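Local atomic coordinates of NADPH-ferredoxin reductase FprA (Mycobacterium tuberculosis, PDB entry 1LQT), a protein that transfers electrons between NADPH and ferredoxin through a bound FAD, and may supply electrons to cytochrome P450 systems. Residues G12-K24 with I368-L382. Residues are numbered along the deposited sequence; the frame is centred on the assembly and turned at random.
Sequences GPSAFFAAASLLK and IGTNKKDAQDTVDTL. With FAD (flavin-adenine dinucleotide), chain H.
Phe17 lays one ring face under the aliphatic start of Lys372 in a CH-pi contact. Lys372 CB sits 3.9 Å from the centroid of the Phe17 ring, nearly on its normal. The ring edge meets Asn371 CB and the carbonyl oxygen of Ile368. With CG anti to the carbonyl carbon (chi1 -68°), the Phe17 ring is placed against Asn371 and Lys372. Next along, Ala375 CB packs against the backbone of helix 13-28, 3.6 Å from Ala18 N. These small residues let the axes of 13-24 and 370-382 approach to 8.2 Å at a crossing angle of -48°. Val379 follows: its CG2 rests on Ala18, and its CG1 lies 3.7 Å from Leu22 CD2. Leu22 also reaches Leu382, and both touch Ile101 of strand 99-102.

A polar group flanks this apolar row. Gln376 bends at chi2, which turns its amide toward helix 13-28. Its OE1 accepts a hydrogen bond from Lys24 NZ at 2.9 Å and lies 2.8 Å from Ser21 OG. Its NE2 binds Asp380 OD1 and a water held by Ser21 O.

At the other end both segments hold FAD. Ser14 N and OG bind phosphate oxygen O1P. Ile368 N binds flavin O2 at 2.9 Å. Asn371 ND2 bridges Ile368 O and ribityl O3'. The start of helix 13-28 belongs to the Rossmann-type dinucleotide fold, and its N-terminus probably helps stabilise the phosphate charge. The chemistry thus divides: apolar packing, with the polar group around Gln376 beside it, joins the helices, while Ser14, Ile368 and Asn371 bind the cofactor from pyrophosphate to flavin.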
# COMPACT_ATOMS: atom_id res chain seq x y z
N GLY A 12 -1.48 0.44 -10.42
CA GLY A 12 -1.49 1.45 -9.40
C GLY A 12 -0.91 2.76 -9.91
O GLY A 12 -0.71 2.98 -11.10
N PRO A 13 -0.66 3.69 -8.98
CA PRO A 13 -0.13 5.00 -9.36
C PRO A 13 1.11 4.96 -10.21
O PRO A 13 1.19 5.68 -11.19
CB PRO A 13 0.11 5.68 -8.01
CG PRO A 13 -0.81 5.05 -7.10
CD PRO A 13 -0.94 3.61 -7.52
N SER A 14 2.12 4.18 -9.85
CA SER A 14 3.35 4.21 -10.63
C SER A 14 3.11 3.73 -12.06
O SER A 14 3.66 4.30 -12.99
CB SER A 14 4.47 3.44 -9.93
OG SER A 14 4.30 2.04 -9.92
N ALA A 15 2.27 2.72 -12.22
CA ALA A 15 1.88 2.24 -13.54
C ALA A 15 1.21 3.33 -14.36
O ALA A 15 1.53 3.53 -15.53
CB ALA A 15 0.97 1.06 -13.40
N PHE A 16 0.24 4.01 -13.76
CA PHE A 16 -0.48 5.05 -14.49
C PHE A 16 0.33 6.28 -14.78
O PHE A 16 0.18 6.91 -15.84
CB PHE A 16 -1.81 5.40 -13.80
CG PHE A 16 -2.91 4.53 -14.26
CD1 PHE A 16 -3.50 4.75 -15.50
CD2 PHE A 16 -3.38 3.46 -13.49
CE1 PHE A 16 -4.51 3.92 -15.96
CE2 PHE A 16 -4.37 2.65 -13.97
CZ PHE A 16 -4.92 2.87 -15.19
N PHE A 17 1.24 6.65 -13.87
CA PHE A 17 2.15 7.74 -14.16
C PHE A 17 3.11 7.35 -15.30
O PHE A 17 3.37 8.16 -16.19
CB PHE A 17 2.91 8.18 -12.91
CG PHE A 17 2.03 8.84 -11.84
CD1 PHE A 17 1.09 9.80 -12.14
CD2 PHE A 17 2.22 8.52 -10.51
CE1 PHE A 17 0.35 10.37 -11.15
CE2 PHE A 17 1.46 9.13 -9.53
CZ PHE A 17 0.55 10.04 -9.85
N ALA A 18 3.57 6.12 -15.29
CA ALA A 18 4.42 5.65 -16.38
C ALA A 18 3.66 5.70 -17.71
O ALA A 18 4.19 6.14 -18.72
CB ALA A 18 4.93 4.26 -16.10
N ALA A 19 2.42 5.22 -17.69
CA ALA A 19 1.61 5.23 -18.90
C ALA A 19 1.47 6.64 -19.43
O ALA A 19 1.63 6.89 -20.64
CB ALA A 19 0.25 4.62 -18.64
N ALA A 20 1.15 7.57 -18.55
CA ALA A 20 1.00 8.94 -18.96
C ALA A 20 2.28 9.50 -19.54
O ALA A 20 2.25 10.21 -20.55
CB ALA A 20 0.49 9.81 -17.81
N SER A 21 3.40 9.18 -18.91
CA SER A 21 4.70 9.67 -19.42
C SER A 21 5.01 9.11 -20.81
O SER A 21 5.53 9.83 -21.66
CB SER A 21 5.80 9.30 -18.45
OG SER A 21 5.69 9.98 -17.23
N LEU A 22 4.69 7.86 -21.05
CA LEU A 22 4.92 7.25 -22.35
C LEU A 22 4.08 7.94 -23.41
O LEU A 22 4.57 8.27 -24.50
CB LEU A 22 4.60 5.78 -22.30
CG LEU A 22 5.56 4.90 -21.50
CD1 LEU A 22 4.90 3.59 -21.09
CD2 LEU A 22 6.87 4.66 -22.27
N LEU A 23 2.80 8.15 -23.13
CA LEU A 23 1.91 8.74 -24.11
C LEU A 23 2.27 10.20 -24.37
O LEU A 23 2.19 10.70 -25.49
CB LEU A 23 0.47 8.58 -23.64
CG LEU A 23 -0.02 7.15 -23.55
CD1 LEU A 23 -1.41 7.10 -22.93
CD2 LEU A 23 0.02 6.43 -24.88
N LYS A 24 2.70 10.90 -23.32
CA LYS A 24 3.15 12.29 -23.45
C LYS A 24 4.39 12.41 -24.34
O LYS A 24 4.48 13.31 -25.15
CB LYS A 24 3.43 12.90 -22.08
CG LYS A 24 3.94 14.33 -22.12
CD LYS A 24 4.26 14.83 -20.71
CE LYS A 24 5.40 14.06 -20.03
NZ LYS A 24 5.49 14.38 -18.58
N ILE A 368 1.19 8.98 -2.83
CA ILE A 368 0.90 8.67 -4.21
C ILE A 368 1.74 9.48 -5.18
O ILE A 368 2.31 8.95 -6.14
CB ILE A 368 -0.61 8.88 -4.47
CG1 ILE A 368 -1.41 7.81 -3.72
CG2 ILE A 368 -0.94 8.87 -5.94
CD1 ILE A 368 -2.86 8.18 -3.47
N GLY A 369 1.83 10.79 -4.95
CA GLY A 369 2.52 11.68 -5.86
C GLY A 369 4.00 11.44 -6.00
O GLY A 369 4.58 11.86 -6.99
N THR A 370 4.63 10.78 -5.04
CA THR A 370 6.06 10.49 -5.13
C THR A 370 6.35 9.55 -6.29
O THR A 370 7.46 9.48 -6.76
CB THR A 370 6.65 9.89 -3.84
OG1 THR A 370 6.05 8.61 -3.51
CG2 THR A 370 6.46 10.82 -2.65
N ASN A 371 5.33 8.84 -6.75
CA ASN A 371 5.51 7.90 -7.85
C ASN A 371 5.59 8.56 -9.22
O ASN A 371 5.99 7.93 -10.19
CB ASN A 371 4.40 6.86 -7.80
CG ASN A 371 4.44 6.06 -6.52
OD1 ASN A 371 5.33 5.26 -6.35
ND2 ASN A 371 3.51 6.33 -5.62
N LYS A 372 5.24 9.84 -9.29
CA LYS A 372 5.18 10.50 -10.58
C LYS A 372 6.58 10.78 -11.17
O LYS A 372 6.86 10.37 -12.28
CB LYS A 372 4.36 11.78 -10.47
CG LYS A 372 4.11 12.46 -11.81
CD LYS A 372 3.16 13.61 -11.70
CE LYS A 372 2.95 14.29 -13.04
NZ LYS A 372 1.95 15.38 -12.89
N LYS A 373 7.45 11.48 -10.44
CA LYS A 373 8.78 11.76 -10.95
C LYS A 373 9.57 10.48 -11.13
O LYS A 373 10.33 10.33 -12.08
CB LYS A 373 9.53 12.69 -10.01
CG LYS A 373 10.88 13.05 -10.55
CD LYS A 373 11.63 13.99 -9.64
CE LYS A 373 12.90 13.37 -9.10
NZ LYS A 373 13.87 13.08 -10.20
N ASP A 374 9.34 9.54 -10.21
CA ASP A 374 9.94 8.23 -10.28
C ASP A 374 9.64 7.57 -11.62
O ASP A 374 10.53 7.09 -12.31
CB ASP A 374 9.46 7.39 -9.09
CG ASP A 374 10.12 6.07 -9.03
OD1 ASP A 374 11.38 6.00 -9.22
OD2 ASP A 374 9.43 5.07 -8.78
N ALA A 375 8.37 7.54 -11.96
CA ALA A 375 7.97 6.92 -13.21
C ALA A 375 8.52 7.68 -14.42
O ALA A 375 8.94 7.07 -15.38
CB ALA A 375 6.45 6.82 -13.28
N GLN A 376 8.51 8.99 -14.34
CA GLN A 376 9.00 9.81 -15.45
C GLN A 376 10.47 9.51 -15.72
O GLN A 376 10.88 9.38 -16.86
CB GLN A 376 8.83 11.28 -15.12
CG GLN A 376 9.27 12.21 -16.24
CD GLN A 376 8.37 12.08 -17.46
OE1 GLN A 376 7.17 12.32 -17.35
NE2 GLN A 376 8.93 11.72 -18.61
N ASP A 377 11.24 9.39 -14.64
CA ASP A 377 12.65 9.08 -14.75
C ASP A 377 12.88 7.74 -15.42
O ASP A 377 13.72 7.62 -16.33
CB ASP A 377 13.31 9.14 -13.38
CG ASP A 377 13.45 10.55 -12.86
OD1 ASP A 377 13.37 11.51 -13.65
OD2 ASP A 377 13.65 10.79 -11.67
N THR A 378 12.15 6.73 -14.96
CA THR A 378 12.25 5.42 -15.59
C THR A 378 11.89 5.50 -17.09
O THR A 378 12.58 4.91 -17.94
CB THR A 378 11.34 4.39 -14.90
OG1 THR A 378 11.83 4.05 -13.60
CG2 THR A 378 11.37 3.12 -15.66
N VAL A 379 10.79 6.18 -17.39
CA VAL A 379 10.32 6.26 -18.77
C VAL A 379 11.31 6.98 -19.67
O VAL A 379 11.55 6.55 -20.79
CB VAL A 379 8.91 6.87 -18.83
CG1 VAL A 379 8.56 7.29 -20.23
CG2 VAL A 379 7.88 5.88 -18.28
N ASP A 380 11.95 8.02 -19.14
CA ASP A 380 12.95 8.71 -19.93
C ASP A 380 14.07 7.74 -20.31
O ASP A 380 14.55 7.71 -21.44
CB ASP A 380 13.56 9.86 -19.15
CG ASP A 380 12.63 11.05 -18.97
OD1 ASP A 380 11.60 11.18 -19.66
OD2 ASP A 380 12.93 11.94 -18.14
N THR A 381 14.54 6.96 -19.34
CA THR A 381 15.58 5.96 -19.61
C THR A 381 15.14 4.93 -20.66
O THR A 381 15.87 4.61 -21.59
CB THR A 381 15.94 5.21 -18.31
OG1 THR A 381 16.42 6.13 -17.32
CG2 THR A 381 17.06 4.21 -18.54
N LEU A 382 13.93 4.40 -20.47
CA LEU A 382 13.35 3.44 -21.38
C LEU A 382 13.31 3.98 -22.80
O LEU A 382 13.70 3.29 -23.76
CB LEU A 382 11.94 3.11 -20.86
CG LEU A 382 11.07 2.14 -21.63
CD1 LEU A 382 9.96 1.64 -20.74
CD2 LEU A 382 10.48 2.75 -22.87
PA FAD H . 0.54 -0.25 -5.87
O1A FAD H . 0.66 -1.27 -4.81
O2A FAD H . -0.38 0.90 -5.71
O5B FAD H . 0.12 -0.98 -7.23
C5B FAD H . 0.71 -2.23 -7.58
C4B FAD H . -0.26 -2.92 -8.54
O4B FAD H . 0.43 -4.02 -9.12
C3B FAD H . -1.51 -3.49 -7.85
O3B FAD H . -2.70 -3.14 -8.53
C2B FAD H . -1.24 -4.97 -7.86
O2B FAD H . -2.38 -5.80 -7.79
C1B FAD H . -0.44 -5.13 -9.15
N9A FAD H . 0.37 -6.34 -9.22
C8A FAD H . 1.23 -6.80 -8.25
N7A FAD H . 1.84 -7.92 -8.62
C5A FAD H . 1.33 -8.21 -9.87
C6A FAD H . 1.58 -9.26 -10.75
N6A FAD H . 2.46 -10.22 -10.52
N1A FAD H . 0.91 -9.25 -11.93
C2A FAD H . 0.04 -8.24 -12.20
N3A FAD H . -0.24 -7.20 -11.41
C4A FAD H . 0.43 -7.23 -10.25
N1 FAD H . -0.60 7.67 -0.31
C2 FAD H . -1.23 8.88 -0.29
O2 FAD H . -0.86 9.79 -0.99
N3 FAD H . -2.30 9.06 0.58
C4 FAD H . -2.82 8.07 1.37
O4 FAD H . -3.80 8.29 2.11
C4X FAD H . -2.19 6.82 1.30
N5 FAD H . -2.67 5.76 2.04
C5X FAD H . -2.03 4.55 2.00
C6 FAD H . -2.48 3.50 2.76
C7 FAD H . -1.82 2.28 2.80
C7M FAD H . -2.37 1.16 3.63
C8 FAD H . -0.68 2.12 2.01
C8M FAD H . 0.10 0.83 2.04
C9 FAD H . -0.21 3.17 1.22
C9A FAD H . -0.88 4.39 1.20
N10 FAD H . -0.42 5.46 0.42
C10 FAD H . -1.08 6.66 0.45
C1' FAD H . 0.76 5.33 -0.48
C2' FAD H . 0.34 4.84 -1.87
O2' FAD H . -0.54 3.75 -1.70
C3' FAD H . 1.59 4.40 -2.66
O3' FAD H . 2.48 5.50 -2.86
C4' FAD H . 1.32 3.90 -4.08
O4' FAD H . 0.08 3.20 -4.16
C5' FAD H . 2.46 3.00 -4.55
O5' FAD H . 2.21 2.77 -5.94
P FAD H . 2.75 1.52 -6.77
O1P FAD H . 2.24 1.76 -8.14
O2P FAD H . 4.21 1.29 -6.59
O3P FAD H . 2.06 0.24 -6.12
O HOH W 1 7.67 11.51 -21.18
O HOH W 2 5.07 10.26 -14.50